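Local coordinates for 3-oxoacyl-(Acyl-carrier protein) synthase (Burkholderia xenovorans, PDB 4EFI) that probably acts as a 3-oxoacyl-[acyl-carrier-protein] synthase, a thiolase-fold acyltransferase of the kind that condenses acyl units in fatty-acid synthesis, at residues R13-R18 / L141-A146; A134-M139 / F193-D198. One frame throughout, in Å; residues are numbered along the deposited sequence.

Interaction 1 of 2, residues R13-R18 / L141-A146. With FMT (formic acid), chain D.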
ATOM      1  N   ARG A  13     -13.147   2.708  15.133  1.00 15.31           N
ATOM      2  CA  ARG A  13     -12.804   1.554  15.955  1.00 16.30           C
ATOM      3  C   ARG A  13     -13.594   0.350  15.458  1.00 16.77           C
ATOM      4  O   ARG A  13     -14.800   0.453  15.198  1.00 17.39           O
ATOM      5  CB  ARG A  13     -13.136   1.813  17.428  1.00 19.95           C
ATOM      6  CG  ARG A  13     -12.875   0.637  18.359  1.00 18.73           C
ATOM      7  CD  ARG A  13     -13.616   0.865  19.684  1.00 24.45           C
ATOM      8  NE  ARG A  13     -13.427  -0.211  20.655  1.00 27.66           N
ATOM      9  CZ  ARG A  13     -14.076  -1.370  20.620  1.00 28.85           C
ATOM     10  NH1 ARG A  13     -14.946  -1.612  19.648  1.00 30.55           N
ATOM     11  NH2 ARG A  13     -13.852  -2.288  21.551  1.00 33.46           N
ATOM     12  N   THR A  14     -12.931  -0.792  15.311  1.00 15.97           N
ATOM     13  CA  THR A  14     -13.632  -2.029  15.004  1.00 16.09           C
ATOM     14  C   THR A  14     -13.282  -3.088  16.056  1.00 15.25           C
ATOM     15  O   THR A  14     -12.296  -2.974  16.795  1.00 17.11           O
ATOM     16  CB  THR A  14     -13.282  -2.580  13.603  1.00 15.71           C
ATOM     17  OG1 THR A  14     -11.898  -2.924  13.543  1.00 15.28           O
ATOM     18  CG2 THR A  14     -13.552  -1.564  12.528  1.00 15.36           C
ATOM     19  N   GLN A  15     -14.124  -4.107  16.148  1.00 15.65           N
ATOM     20  CA  GLN A  15     -13.840  -5.287  16.936  1.00 16.07           C
ATOM     21  C   GLN A  15     -14.504  -6.485  16.269  1.00 18.25           C
ATOM     22  O   GLN A  15     -15.393  -6.321  15.436  1.00 19.63           O
ATOM     23  CB  GLN A  15     -14.293  -5.127  18.383  1.00 23.97           C
ATOM     24  CG  GLN A  15     -15.751  -4.915  18.582  1.00 28.23           C
ATOM     25  CD  GLN A  15     -16.079  -4.659  20.056  1.00 34.32           C
ATOM     26  OE1 GLN A  15     -15.353  -5.099  20.955  1.00 41.00           O
ATOM     27  NE2 GLN A  15     -17.148  -3.916  20.301  1.00 40.77           N
ATOM     28  N   GLY A  16     -14.039  -7.679  16.585  1.00 17.25           N
ATOM     29  CA  GLY A  16     -14.661  -8.877  16.056  1.00 15.92           C
ATOM     30  C   GLY A  16     -14.080  -9.373  14.742  1.00 14.72           C
ATOM     31  O   GLY A  16     -14.658 -10.265  14.132  1.00 17.00           O
ATOM     32  N   ALA A  17     -12.939  -8.831  14.327  1.00 13.79           N
ATOM     33  CA  ALA A  17     -12.287  -9.246  13.090  1.00 13.84           C
ATOM     34  C   ALA A  17     -10.786  -9.240  13.262  1.00 15.02           C
ATOM     35  O   ALA A  17     -10.260  -8.420  14.015  1.00 17.26           O
ATOM     36  CB  ALA A  17     -12.660  -8.305  11.949  1.00 15.08           C
ATOM     37  N   ARG A  18     -10.093 -10.129  12.561  0.57 13.72           N
ATOM     38  CA  ARG A  18      -8.644 -10.220  12.651  0.57 13.70           C
ATOM     39  C   ARG A  18      -8.044 -10.502  11.289  0.57 13.00           C
ATOM     40  O   ARG A  18      -8.690 -11.083  10.404  0.57 14.02           O
ATOM     41  CB  ARG A  18      -8.221 -11.333  13.624  0.57 15.74           C
ATOM     42  CG  ARG A  18      -8.678 -12.727  13.231  0.57 16.32           C
ATOM     43  CD  ARG A  18      -8.311 -13.801  14.265  0.57 20.37           C
ATOM     44  NE  ARG A  18      -6.901 -14.186  14.210  0.57 20.88           N
ATOM     45  CZ  ARG A  18      -6.394 -15.059  13.344  0.57 19.78           C
ATOM     46  NH1 ARG A  18      -5.098 -15.336  13.366  0.57 28.23           N
ATOM     47  NH2 ARG A  18      -7.179 -15.648  12.453  0.57 22.07           N
ATOM     48  N   LEU A 141     -17.041  -4.598   7.633  1.00 14.36           N
ATOM     49  CA  LEU A 141     -17.970  -5.552   7.009  1.00 15.19           C
ATOM     50  C   LEU A 141     -18.181  -6.773   7.925  1.00 15.03           C
ATOM     51  O   LEU A 141     -19.298  -7.263   8.086  1.00 16.17           O
ATOM     52  CB  LEU A 141     -17.442  -6.031   5.655  1.00 17.23           C
ATOM     53  CG  LEU A 141     -17.370  -5.067   4.452  1.00 21.06           C
ATOM     54  CD1 LEU A 141     -16.800  -5.765   3.228  1.00 24.57           C
ATOM     55  CD2 LEU A 141     -18.741  -4.513   4.164  1.00 25.69           C
ATOM     56  N   ILE A 142     -17.112  -7.260   8.533  1.00 13.26           N
ATOM     57  CA  ILE A 142     -17.195  -8.422   9.392  1.00 13.59           C
ATOM     58  C   ILE A 142     -17.908  -8.068  10.692  1.00 16.15           C
ATOM     59  O   ILE A 142     -18.816  -8.782  11.118  1.00 16.54           O
ATOM     60  CB  ILE A 142     -15.791  -8.986   9.633  1.00 12.84           C
ATOM     61  CG1 ILE A 142     -15.300  -9.630   8.343  1.00 13.09           C
ATOM     62  CG2 ILE A 142     -15.796 -10.008  10.789  1.00 14.87           C
ATOM     63  CD1 ILE A 142     -13.811  -9.942   8.335  1.00 14.96           C
ATOM     64  N   GLN A 143     -17.551  -6.958  11.315  1.00 13.52           N
ATOM     65  CA  GLN A 143     -18.200  -6.562  12.561  1.00 15.96           C
ATOM     66  C   GLN A 143     -19.718  -6.392  12.423  1.00 16.77           C
ATOM     67  O   GLN A 143     -20.454  -6.715  13.371  1.00 20.73           O
ATOM     68  CB  GLN A 143     -17.560  -5.275  13.098  1.00 15.40           C
ATOM     69  CG  GLN A 143     -18.141  -4.822  14.426  1.00 18.40           C
ATOM     70  CD  GLN A 143     -17.415  -3.632  15.026  1.00 19.63           C
ATOM     71  OE1 GLN A 143     -16.506  -3.074  14.425  1.00 20.56           O
ATOM     72  NE2 GLN A 143     -17.833  -3.233  16.218  1.00 22.17           N
ATOM     73  N   THR A 144     -20.150  -5.860  11.274  1.00 16.40           N
ATOM     74  CA  THR A 144     -21.563  -5.530  10.997  1.00 18.88           C
ATOM     75  C   THR A 144     -22.336  -6.717  10.443  1.00 23.01           C
ATOM     76  O   THR A 144     -23.535  -6.598  10.112  1.00 24.83           O
ATOM     77  CB  THR A 144     -21.737  -4.301  10.013  1.00 17.74           C
ATOM     78  OG1 THR A 144     -21.267  -4.610   8.683  1.00 21.70           O
ATOM     79  CG2 THR A 144     -20.995  -3.157  10.489  1.00 26.45           C
ATOM     80  N   GLY A 145     -21.659  -7.861  10.329  1.00 19.39           N
ATOM     81  CA  GLY A 145     -22.302  -9.093   9.902  1.00 21.34           C
ATOM     82  C   GLY A 145     -22.562  -9.186   8.411  1.00 19.19           C
ATOM     83  O   GLY A 145     -23.363 -10.010   7.973  1.00 22.43           O
ATOM     84  N   ALA A 146     -21.948  -8.310   7.625  1.00 17.35           N
ATOM     85  CA  ALA A 146     -22.066  -8.403   6.175  1.00 17.02           C
ATOM     86  C   ALA A 146     -21.156  -9.517   5.619  1.00 16.46           C
ATOM     87  O   ALA A 146     -21.310  -9.949   4.468  1.00 19.24           O
ATOM     88  CB  ALA A 146     -21.742  -7.057   5.511  1.00 18.59           C
TER
HETATM   89  C   FMT D 403     -11.778  -9.705  18.023  1.00 20.00           C
HETATM   90  O1  FMT D 403     -12.165  -8.642  18.477  1.00 20.00           O
HETATM   91  O2  FMT D 403     -10.510  -9.820  17.640  1.00 20.00           O
HETATM   92  O   HOH W   1     -16.308  -0.734  17.344  1.00 26.12           O

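Interaction 2 of 2, residues A134-M139 / F193-D198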
ATOM      1  N   ALA A 134      -8.431  -0.098   3.624  1.00 12.20           N
ATOM      2  CA  ALA A 134      -8.925  -1.422   3.252  1.00 12.86           C
ATOM      3  C   ALA A 134      -9.137  -2.310   4.475  1.00 11.86           C
ATOM      4  O   ALA A 134     -10.143  -3.028   4.571  1.00 12.51           O
ATOM      5  CB  ALA A 134      -7.967  -2.092   2.294  1.00 14.04           C
ATOM      6  N   LEU A 135      -8.181  -2.277   5.403  1.00 11.18           N
ATOM      7  CA  LEU A 135      -8.324  -3.034   6.645  1.00 12.55           C
ATOM      8  C   LEU A 135      -9.566  -2.592   7.400  1.00 12.54           C
ATOM      9  O   LEU A 135     -10.365  -3.411   7.841  1.00 12.48           O
ATOM     10  CB  LEU A 135      -7.091  -2.845   7.546  1.00 12.52           C
ATOM     11  CG  LEU A 135      -5.799  -3.543   7.124  1.00 13.51           C
ATOM     12  CD1 LEU A 135      -4.680  -3.183   8.090  1.00 14.40           C
ATOM     13  CD2 LEU A 135      -5.951  -5.027   7.082  1.00 15.30           C
ATOM     14  N   TRP A 136      -9.745  -1.284   7.557  1.00 12.62           N
ATOM     15  CA  TRP A 136     -10.904  -0.779   8.259  1.00 12.33           C
ATOM     16  C   TRP A 136     -12.206  -1.210   7.567  1.00 12.05           C
ATOM     17  O   TRP A 136     -13.133  -1.706   8.228  1.00 13.04           O
ATOM     18  CB  TRP A 136     -10.874   0.753   8.409  1.00 13.20           C
ATOM     19  CG  TRP A 136     -12.206   1.249   8.798  1.00 13.40           C
ATOM     20  CD1 TRP A 136     -12.794   1.109  10.000  1.00 14.32           C
ATOM     21  CD2 TRP A 136     -13.162   1.876   7.936  1.00 14.92           C
ATOM     22  NE1 TRP A 136     -14.085   1.604   9.957  1.00 15.38           N
ATOM     23  CE2 TRP A 136     -14.325   2.087   8.691  1.00 15.88           C
ATOM     24  CE3 TRP A 136     -13.138   2.289   6.594  1.00 17.17           C
ATOM     25  CZ2 TRP A 136     -15.461   2.709   8.149  1.00 17.13           C
ATOM     26  CZ3 TRP A 136     -14.257   2.883   6.056  1.00 18.63           C
ATOM     27  CH2 TRP A 136     -15.404   3.088   6.834  1.00 17.18           C
ATOM     28  N   LEU A 137     -12.276  -1.047   6.246  1.00 12.19           N
ATOM     29  CA  LEU A 137     -13.518  -1.352   5.561  1.00 12.69           C
ATOM     30  C   LEU A 137     -13.842  -2.822   5.701  1.00 11.90           C
ATOM     31  O   LEU A 137     -14.988  -3.205   5.977  1.00 13.43           O
ATOM     32  CB  LEU A 137     -13.450  -0.959   4.093  1.00 14.63           C
ATOM     33  CG  LEU A 137     -14.774  -1.163   3.366  1.00 16.61           C
ATOM     34  CD1 LEU A 137     -15.931  -0.435   4.056  1.00 22.47           C
ATOM     35  CD2 LEU A 137     -14.607  -0.670   1.948  1.00 21.68           C
ATOM     36  N   GLY A 138     -12.850  -3.661   5.498  1.00 11.53           N
ATOM     37  CA  GLY A 138     -13.066  -5.088   5.627  1.00 12.29           C
ATOM     38  C   GLY A 138     -13.476  -5.531   7.014  1.00 12.29           C
ATOM     39  O   GLY A 138     -14.369  -6.364   7.198  1.00 12.95           O
ATOM     40  N   MET A 139     -12.828  -4.962   8.028  1.00 11.42           N
ATOM     41  CA  MET A 139     -13.168  -5.299   9.401  1.00 12.89           C
ATOM     42  C   MET A 139     -14.551  -4.775   9.774  1.00 12.56           C
ATOM     43  O   MET A 139     -15.285  -5.422  10.516  1.00 14.07           O
ATOM     44  CB  MET A 139     -12.100  -4.809  10.391  1.00 13.21           C
ATOM     45  CG  MET A 139     -10.792  -5.540  10.217  1.00 13.17           C
ATOM     46  SD  MET A 139      -9.660  -5.290  11.599  1.00 14.78           S
ATOM     47  CE  MET A 139      -8.482  -6.588  11.256  1.00 16.28           C
ATOM     48  N   PHE A 193      -8.360   3.124  13.885  1.00 14.32           N
ATOM     49  CA  PHE A 193      -8.006   3.681  12.590  1.00 14.31           C
ATOM     50  C   PHE A 193      -8.274   5.175  12.593  1.00 13.79           C
ATOM     51  O   PHE A 193      -9.177   5.653  13.285  1.00 15.16           O
ATOM     52  CB  PHE A 193      -8.854   3.075  11.480  1.00 14.69           C
ATOM     53  CG  PHE A 193      -8.838   1.581  11.442  1.00 14.20           C
ATOM     54  CD1 PHE A 193      -9.754   0.841  12.178  1.00 14.57           C
ATOM     55  CD2 PHE A 193      -7.928   0.892  10.653  1.00 12.94           C
ATOM     56  CE1 PHE A 193      -9.743  -0.551  12.125  1.00 14.90           C
ATOM     57  CE2 PHE A 193      -7.936  -0.486  10.595  1.00 14.06           C
ATOM     58  CZ  PHE A 193      -8.829  -1.208  11.342  1.00 15.38           C
ATOM     59  N   ILE A 194      -7.477   5.902  11.815  1.00 13.41           N
ATOM     60  CA  ILE A 194      -7.724   7.323  11.533  1.00 13.42           C
ATOM     61  C   ILE A 194      -7.617   7.511  10.035  1.00 14.50           C
ATOM     62  O   ILE A 194      -6.695   6.983   9.405  1.00 14.16           O
ATOM     63  CB  ILE A 194      -6.739   8.257  12.260  1.00 13.82           C
ATOM     64  CG1 ILE A 194      -6.785   7.995  13.771  1.00 16.43           C
ATOM     65  CG2 ILE A 194      -7.059   9.725  11.914  1.00 16.08           C
ATOM     66  CD1 ILE A 194      -5.921   8.945  14.601  1.00 17.53           C
ATOM     67  N   ILE A 195      -8.595   8.181   9.430  1.00 13.81           N
ATOM     68  CA  ILE A 195      -8.615   8.368   7.979  1.00 13.44           C
ATOM     69  C   ILE A 195      -8.893   9.823   7.644  1.00 12.22           C
ATOM     70  O   ILE A 195      -9.900  10.379   8.104  1.00 13.55           O
ATOM     71  CB  ILE A 195      -9.665   7.471   7.278  1.00 12.61           C
ATOM     72  CG1 ILE A 195      -9.447   5.990   7.604  1.00 14.51           C
ATOM     73  CG2 ILE A 195      -9.618   7.686   5.772  1.00 13.96           C
ATOM     74  CD1 ILE A 195     -10.525   5.065   7.010  1.00 14.69           C
ATOM     75  N   GLY A 196      -8.001  10.471   6.894  1.00 12.69           N
ATOM     76  CA  GLY A 196      -8.154  11.869   6.533  1.00 13.23           C
ATOM     77  C   GLY A 196      -7.975  12.121   5.053  1.00 13.13           C
ATOM     78  O   GLY A 196      -7.343  11.326   4.362  1.00 14.33           O
ATOM     79  N   ALA A 197      -8.481  13.254   4.585  1.00 13.96           N
ATOM     80  CA  ALA A 197      -8.475  13.600   3.160  1.00 15.01           C
ATOM     81  C   ALA A 197      -8.274  15.095   3.001  1.00 13.42           C
ATOM     82  O   ALA A 197      -8.793  15.883   3.794  1.00 14.52           O
ATOM     83  CB  ALA A 197      -9.795  13.213   2.515  1.00 16.34           C
ATOM     84  N   ASP A 198      -7.497  15.497   1.996  1.00 13.41           N
ATOM     85  CA  ASP A 198      -7.415  16.911   1.602  1.00 14.62           C
ATOM     86  C   ASP A 198      -7.236  17.000   0.089  1.00 14.91           C
ATOM     87  O   ASP A 198      -6.104  17.044  -0.426  1.00 14.33           O
ATOM     88  CB  ASP A 198      -6.291  17.640   2.319  1.00 15.73           C
ATOM     89  CG  ASP A 198      -6.198  19.089   1.917  1.00 17.44           C
ATOM     90  OD1 ASP A 198      -7.058  19.561   1.157  1.00 17.50           O
ATOM     91  OD2 ASP A 198      -5.266  19.770   2.393  1.00 23.09           O
TER

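Interaction 1 of 2, residues R13-R18 / L141-A146
The C-terminal end of helix 130-143 meets the turn at Gly16 that carries the chain from strand 10-15 of the five-stranded sheet into strand 17-26 of the six-stranded one, so the helix end packs on a crossing between two sheets; Gln143 and Gln15 are the principal side chains there. Gln143 buries the most surface. Its CG is anti to the backbone N (chi1 -178°), which puts Gln143 CG 3.3 Å from Gln15 O; the extended chain carries the amide on to Gln15 N. The amide then takes a hydrogen bond from that backbone: Gln15 N to Gln143 OE1 is 3.1 Å, reasonably straight at the hydrogen (154°), but the donor sits well above the carbonyl plane, 71° out of it. The other half of the amide is used too. Gln143 NE2 donates to a water that in turn donates to Arg13 O and accepts from Arg13 NH1, so one solvent molecule ties the glutamine to the backbone and the guanidinium of the strand. Gln15 CG lies 3.6 Å from Gln143 NE2, and the two amide planes stand nearly perpendicular. Beside this polar patch Ile142 supplies the apolar part, its CG2 resting 3.8 Å from Ala17 CB. Ile142 CG2 also meets the backbone of the turn, 3.5 Å from Gly16 O. Gly16 takes a positive phi, a backbone shape that suits a residue without a side chain; its N donates to a formic acid molecule, probably from the crystallisation liquor. The helix itself closes in a Schellman motif at Gly145. Around the contact, Thr14 pairs through its backbone with Ala191 of strand 190-197, Gly16 and Arg18 pair with Ser185 and Glu183, and Ile142 also packs on Leu182 and Thr184 of strand 176-184.

Interaction 2 of 2, residues A134-M139 / F193-D198
Phe193 and Trp136 bury most of the surface here, with Ile195 next. One face of the phenyl ring is turned to Trp136, whose CB sits over its centre: Trp136 CB is 3.6 Å from the centroid of the Phe193 ring and only 9° off its normal, a CH-pi contact. The indole goes on from there. Trp136 CG is anti to the backbone N. The five-membered ring of the indole presents an edge to the face of Phe193 in a T-shaped pair, centroids 5.2 Å apart and planes at 66°; the nearest ring atoms are Trp136 CD1 and Phe193 CD1, at 3.7 Å. On the benzo side of the indole, Trp136 CE3 meets Ile195 CD1 at 3.8 Å, the two side chains crossing at about a right angle. Two further helix residues touch the phenyl ring. Met139 SD comes to its edge, 4.2 Å from Phe193 CZ, while Leu135 CB approaches obliquely, 3.9 Å from Phe193 CE2. No hydrogen bond crosses the contact, which is apolar and buried. Thr14 of strand 10-15 touches Trp136, Met139 and Phe193 as well. The axes of segments 134-139 and 193-197 approach to 9.6 Å, with 118° between their directions. Leu135 and Met139 also touch strand 17-26 of the other sheet, so the helix lies between the two sheets, as in the layered alpha/beta architecture of the thiolase fold.

In the fold
Interactions 1 and 2 use successive parts of one helix, 130-143, and their centres lie about 13 Å apart. Strands 10-15 and 190-197 are neighbours in one sheet, while strand 17-26, used by interaction 1, is in the other. Thr14 joins the contacts directly: its OG1 is 3.5 Å from Phe193 CE1, and its CG2 is 3.8 Å from Trp136 CD1. A second join runs from Ala17 O to Met139 CE, at 3.8 Å. Interaction 2, its centre about 12 Å from that of the chain, is a buried contact, mainly apolar and centred on an aromatic pair, whereas interaction 1, at about 21 Å, is partly buried and includes a bridging water and a formic acid molecule.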